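Local coordinates for AztD protein (Citrobacter koseri, PDB 6CMK) that acts as a periplasmic zinc chaperone of the AztABCD transport system, handing one zinc ion directly to the solute-binding protein AztC, at the interface of chains A and B. Residues are numbered along the deposited sequence; one frame, centred on the assembly and turned at random. Chains: chain A/B, AztD protein.

Contact 1: the interface of chains A and B. Residues chain A 255-256, 278-279, 293, 295; chain B 131, 133, 176.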
loop_
_atom_site.group_PDB
_atom_site.type_symbol
_atom_site.label_atom_id
_atom_site.label_comp_id
_atom_site.label_asym_id
_atom_site.label_seq_id
_atom_site.Cartn_x
_atom_site.Cartn_y
_atom_site.Cartn_z
ATOM N N PRO A 255 -15.848 -6.110 0.091
ATOM C CA PRO A 255 -15.479 -5.548 -1.210
ATOM C C PRO A 255 -14.467 -6.452 -1.896
ATOM O O PRO A 255 -13.931 -7.396 -1.300
ATOM C CB PRO A 255 -14.871 -4.185 -0.862
ATOM C CG PRO A 255 -15.185 -3.940 0.581
ATOM C CD PRO A 255 -15.374 -5.283 1.210
ATOM N N GLU A 256 -14.184 -6.155 -3.164
ATOM C CA GLU A 256 -13.138 -6.909 -3.843
ATOM C C GLU A 256 -11.793 -6.608 -3.196
ATOM O O GLU A 256 -11.512 -5.474 -2.793
ATOM C CB GLU A 256 -13.100 -6.622 -5.350
ATOM C CG GLU A 256 -12.580 -5.256 -5.815
ATOM C CD GLU A 256 -12.586 -5.131 -7.353
ATOM O OE1 GLU A 256 -11.504 -5.209 -7.979
ATOM O OE2 GLU A 256 -13.679 -4.981 -7.940
ATOM N N ASP A 278 -4.514 0.013 1.506
ATOM C CA ASP A 278 -4.977 1.000 2.476
ATOM C C ASP A 278 -6.183 0.511 3.268
ATOM O O ASP A 278 -6.924 1.313 3.834
ATOM C CB ASP A 278 -5.261 2.359 1.819
ATOM C CG ASP A 278 -6.311 2.319 0.727
ATOM O OD1 ASP A 278 -7.204 1.467 0.751
ATOM O OD2 ASP A 278 -6.243 3.188 -0.176
ATOM N N ARG A 279 -6.331 -0.810 3.388
ATOM C CA ARG A 279 -7.339 -1.403 4.248
ATOM C C ARG A 279 -6.730 -2.563 5.016
ATOM O O ARG A 279 -5.778 -3.196 4.561
ATOM C CB ARG A 279 -8.562 -1.912 3.461
ATOM C CG ARG A 279 -9.212 -0.844 2.607
ATOM C CD ARG A 279 -10.375 -1.399 1.789
ATOM N NE ARG A 279 -9.899 -2.340 0.789
ATOM C CZ ARG A 279 -10.605 -2.750 -0.262
ATOM N NH1 ARG A 279 -11.820 -2.278 -0.472
ATOM N NH2 ARG A 279 -10.081 -3.622 -1.105
ATOM N N LEU A 293 -13.869 -4.935 8.310
ATOM C CA LEU A 293 -12.970 -4.128 7.504
ATOM C C LEU A 293 -12.667 -2.811 8.207
ATOM O O LEU A 293 -13.541 -2.223 8.848
ATOM C CB LEU A 293 -13.631 -3.884 6.152
ATOM C CG LEU A 293 -12.806 -3.288 5.027
ATOM C CD1 LEU A 293 -11.772 -4.295 4.557
ATOM C CD2 LEU A 293 -13.786 -2.938 3.930
ATOM N N GLN A 295 -10.812 0.946 7.207
ATOM C CA GLN A 295 -10.213 1.841 6.231
ATOM C C GLN A 295 -9.073 2.608 6.879
ATOM O O GLN A 295 -9.290 3.326 7.861
ATOM C CB GLN A 295 -11.253 2.831 5.720
ATOM C CG GLN A 295 -10.717 3.801 4.696
ATOM C CD GLN A 295 -10.246 3.107 3.451
ATOM O OE1 GLN A 295 -11.017 2.393 2.796
ATOM N NE2 GLN A 295 -8.970 3.299 3.110
ATOM N N GLN B 131 -9.594 1.599 -5.013
ATOM C CA GLN B 131 -9.659 0.281 -4.370
ATOM C C GLN B 131 -10.218 -0.793 -5.304
ATOM O O GLN B 131 -10.781 -1.797 -4.854
ATOM C CB GLN B 131 -10.471 0.353 -3.080
ATOM C CG GLN B 131 -9.962 1.422 -2.137
ATOM C CD GLN B 131 -10.794 1.544 -0.886
ATOM O OE1 GLN B 131 -12.018 1.374 -0.905
ATOM N NE2 GLN B 131 -10.133 1.852 0.214
ATOM N N LYS B 133 -12.639 -0.345 -7.383
ATOM C CA LYS B 133 -13.974 0.056 -7.815
ATOM C C LYS B 133 -13.846 1.147 -8.864
ATOM O O LYS B 133 -13.062 2.083 -8.695
ATOM C CB LYS B 133 -14.791 0.574 -6.635
ATOM C CG LYS B 133 -14.952 -0.414 -5.477
ATOM C CD LYS B 133 -15.753 0.213 -4.350
ATOM C CE LYS B 133 -14.862 1.036 -3.412
ATOM N NZ LYS B 133 -14.122 0.147 -2.463
ATOM N N ASP B 176 -18.346 1.311 -1.409
ATOM C CA ASP B 176 -18.836 -0.037 -1.137
ATOM C C ASP B 176 -20.346 0.020 -1.003
ATOM O O ASP B 176 -20.863 0.608 -0.049
ATOM C CB ASP B 176 -18.216 -0.597 0.132
ATOM C CG ASP B 176 -16.720 -0.713 0.042
ATOM O OD1 ASP B 176 -16.213 -1.016 -1.061
ATOM O OD2 ASP B 176 -16.057 -0.507 1.087
HETATM O O HOH W 1 -12.911 -2.325 -3.261
HETATM O O HOH W 2 -13.460 -0.321 1.013
#
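B:Gln131, a loop residue with positive phi just ahead of strand 133-138, faces A:Arg279 and A:Gln295, which lie at the start of strand 279-283 and the end of strand 291-295. It shows how one amide can serve two acceptors at once. Its side chain runs extended beyond CG and brings the carboxamide nitrogen NE2 of B:Gln131 2.8 Å from the amide oxygen OE1 of A:Gln295. That acceptor lies almost in the amide plane of B:Gln131, and the two amides are turned by 24°. The same NE2 of B:Gln131 donates to OD1 of A:Asp278 at 3.0 Å, reaching the carboxylate on its syn side but 32° out of its plane. A:Asp278 places OD1 there with CG set between its backbone N and carbonyl carbon (chi1 59°).

The other end of the amide is held from its own chain: the side-chain amine NZ of B:Lys133 donates in the carbonyl plane to OE1 of B:Gln131 at 2.9 Å, which helps fix which way the amide is flipped. NZ of B:Lys133 also makes a salt bridge to OD1 of B:Asp176 at 2.8 Å, approaching from above the carboxylate plane. CG of B:Asp176 lies 3.6 Å from CG of A:Pro255, so the carboxylate packs against the proline ring.

A:Arg279 lays one guanidinium face toward CB of B:Gln131, near the rim. NH2 of A:Arg279 is tied to the backbone oxygen of A:Glu256 at 2.9 Å, while NH1 reaches chain B through two waters. Water 1 leads to the backbone oxygen of B:Gln131 and to NZ of B:Lys133; water 2 leads to OE1 of B:Gln131 and OD2 of B:Asp176. The nearby carboxylate of B:Asp176 probably offsets the charges of A:Arg279 and B:Lys133. The patch thus joins the two copies through a polar, hydrated contact; as AztD is a monomer, this pairing may belong to the crystal alone.

Contact 2: the interface of chains A and B. Residues chain A 347-349; chain B 103-105, 401-402.
Zinc site 2 of this beta-propeller protein supplies part of chain B's surface here: B:His104, one of its high-affinity zinc ligands, lies beside A:Trp348, a loop residue of chain A that fits between the segment 103-105 and the end of strand 392-403. The indole touches this surface at two ends. On its six-membered ring, CE3 of A:Trp348 comes 3.5 Å from CA of B:His104, and CZ3 meets the CB of that histidine; the imidazole itself is turned away. On the pyrrole side, CD1 of A:Trp348 lies 3.4 Å from CA of B:Gly402. At the root of the side chain, CB of A:Trp348 lies 3.9 Å from CB of B:Ala105. With CG placed between backbone N and carbonyl carbon (chi1 74°), the indole spans the two chain B segments. A:Asn349 backs it from within chain A, its CB 3.4 Å above the ring plane of A:Trp348 and over the centre.

The backbone N of A:Trp348 donates to the hydroxyl OG of B:Ser401 at 3.1 Å, with an angle of 155° at the hydrogen. The serine's chi1 of 77° directs OG toward this loop, where it also lies in plane at the edge of the A:His347 ring. Water 3 lies 2.7 Å from both OG of B:Ser401 and OD1 of A:Asn349. Behind the indole contact, ND1 of B:His104 donates to OD1 of B:Asp103, although that aspartate is poorly ordered.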
loop_
_atom_site.group_PDB
_atom_site.type_symbol
_atom_site.label_atom_id
_atom_site.label_comp_id
_atom_site.label_asym_id
_atom_site.label_seq_id
_atom_site.Cartn_x
_atom_site.Cartn_y
_atom_site.Cartn_z
ATOM N N HIS A 347 10.587 1.970 -4.666
ATOM C CA HIS A 347 11.052 0.592 -4.626
ATOM C C HIS A 347 10.440 -0.121 -3.429
ATOM O O HIS A 347 10.185 0.489 -2.391
ATOM C CB HIS A 347 12.580 0.510 -4.519
ATOM C CG HIS A 347 13.312 1.297 -5.558
ATOM N ND1 HIS A 347 13.865 2.533 -5.300
ATOM C CD2 HIS A 347 13.600 1.017 -6.853
ATOM C CE1 HIS A 347 14.460 2.981 -6.392
ATOM N NE2 HIS A 347 14.313 2.081 -7.348
ATOM N N TRP A 348 10.226 -1.427 -3.576
ATOM C CA TRP A 348 9.689 -2.192 -2.459
ATOM C C TRP A 348 10.640 -2.152 -1.276
ATOM O O TRP A 348 10.196 -2.159 -0.124
ATOM C CB TRP A 348 9.427 -3.637 -2.869
ATOM C CG TRP A 348 10.666 -4.472 -3.017
ATOM C CD1 TRP A 348 11.394 -4.666 -4.151
ATOM C CD2 TRP A 348 11.318 -5.235 -1.990
ATOM N NE1 TRP A 348 12.455 -5.500 -3.900
ATOM C CE2 TRP A 348 12.431 -5.863 -2.582
ATOM C CE3 TRP A 348 11.066 -5.447 -0.633
ATOM C CZ2 TRP A 348 13.297 -6.686 -1.859
ATOM C CZ3 TRP A 348 11.927 -6.266 0.084
ATOM C CH2 TRP A 348 13.025 -6.874 -0.530
ATOM N N ASN A 349 11.942 -2.082 -1.550
ATOM C CA ASN A 349 12.970 -2.113 -0.522
ATOM C C ASN A 349 13.621 -0.750 -0.304
ATOM O O ASN A 349 14.765 -0.673 0.156
ATOM C CB ASN A 349 14.017 -3.176 -0.854
ATOM C CG ASN A 349 14.635 -3.017 -2.238
ATOM O OD1 ASN A 349 14.119 -2.313 -3.106
ATOM N ND2 ASN A 349 15.756 -3.708 -2.456
ATOM N N ASP B 103 6.879 -7.823 4.375
ATOM C CA ASP B 103 8.252 -7.331 4.374
ATOM C C ASP B 103 8.820 -7.198 2.969
ATOM O O ASP B 103 9.891 -6.603 2.806
ATOM C CB ASP B 103 9.147 -8.254 5.206
ATOM C CG ASP B 103 9.309 -9.628 4.588
ATOM O OD1 ASP B 103 10.212 -9.797 3.743
ATOM O OD2 ASP B 103 8.538 -10.541 4.952
ATOM N N HIS B 104 8.133 -7.728 1.960
ATOM C CA HIS B 104 8.589 -7.637 0.584
ATOM C C HIS B 104 7.374 -7.565 -0.327
ATOM O O HIS B 104 6.237 -7.782 0.098
ATOM C CB HIS B 104 9.474 -8.827 0.206
ATOM C CG HIS B 104 8.815 -10.155 0.412
ATOM N ND1 HIS B 104 8.548 -10.667 1.663
ATOM C CD2 HIS B 104 8.365 -11.075 -0.475
ATOM C CE1 HIS B 104 7.963 -11.845 1.539
ATOM N NE2 HIS B 104 7.841 -12.116 0.253
ATOM N N ALA B 105 7.631 -7.243 -1.592
ATOM C CA ALA B 105 6.615 -7.253 -2.628
ATOM C C ALA B 105 7.133 -8.090 -3.785
ATOM O O ALA B 105 8.344 -8.152 -4.027
ATOM C CB ALA B 105 6.273 -5.835 -3.116
ATOM N N SER B 401 8.907 -1.698 -7.987
ATOM C CA SER B 401 9.860 -2.799 -8.040
ATOM C C SER B 401 9.410 -3.909 -7.101
ATOM O O SER B 401 8.615 -3.697 -6.186
ATOM C CB SER B 401 11.284 -2.335 -7.696
ATOM O OG SER B 401 11.452 -2.146 -6.301
ATOM N N GLY B 402 9.909 -5.109 -7.361
ATOM C CA GLY B 402 9.553 -6.236 -6.524
ATOM C C GLY B 402 10.481 -7.396 -6.784
ATOM O O GLY B 402 11.358 -7.345 -7.647
HETATM O O HOH W 3 14.018 -2.779 -5.723
#

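Contact 1 and contact 2 have C-alpha centres about 22 Å apart and share no residues. Both belong to one interface between copies of the same protein, yet the interface is not an exact two-fold. Chain B contributes residues 131, 133 and 176 to contact 1 but 103-105 and 401-402 to contact 2, with no strand in common. Contact 2 touches a residue of the site whose zinc goes to AztC, so this neighbouring surface may be partly covered here. Since AztD is a monomer, the pairing need not persist in the periplasm, nor does it by itself model the AztC encounter.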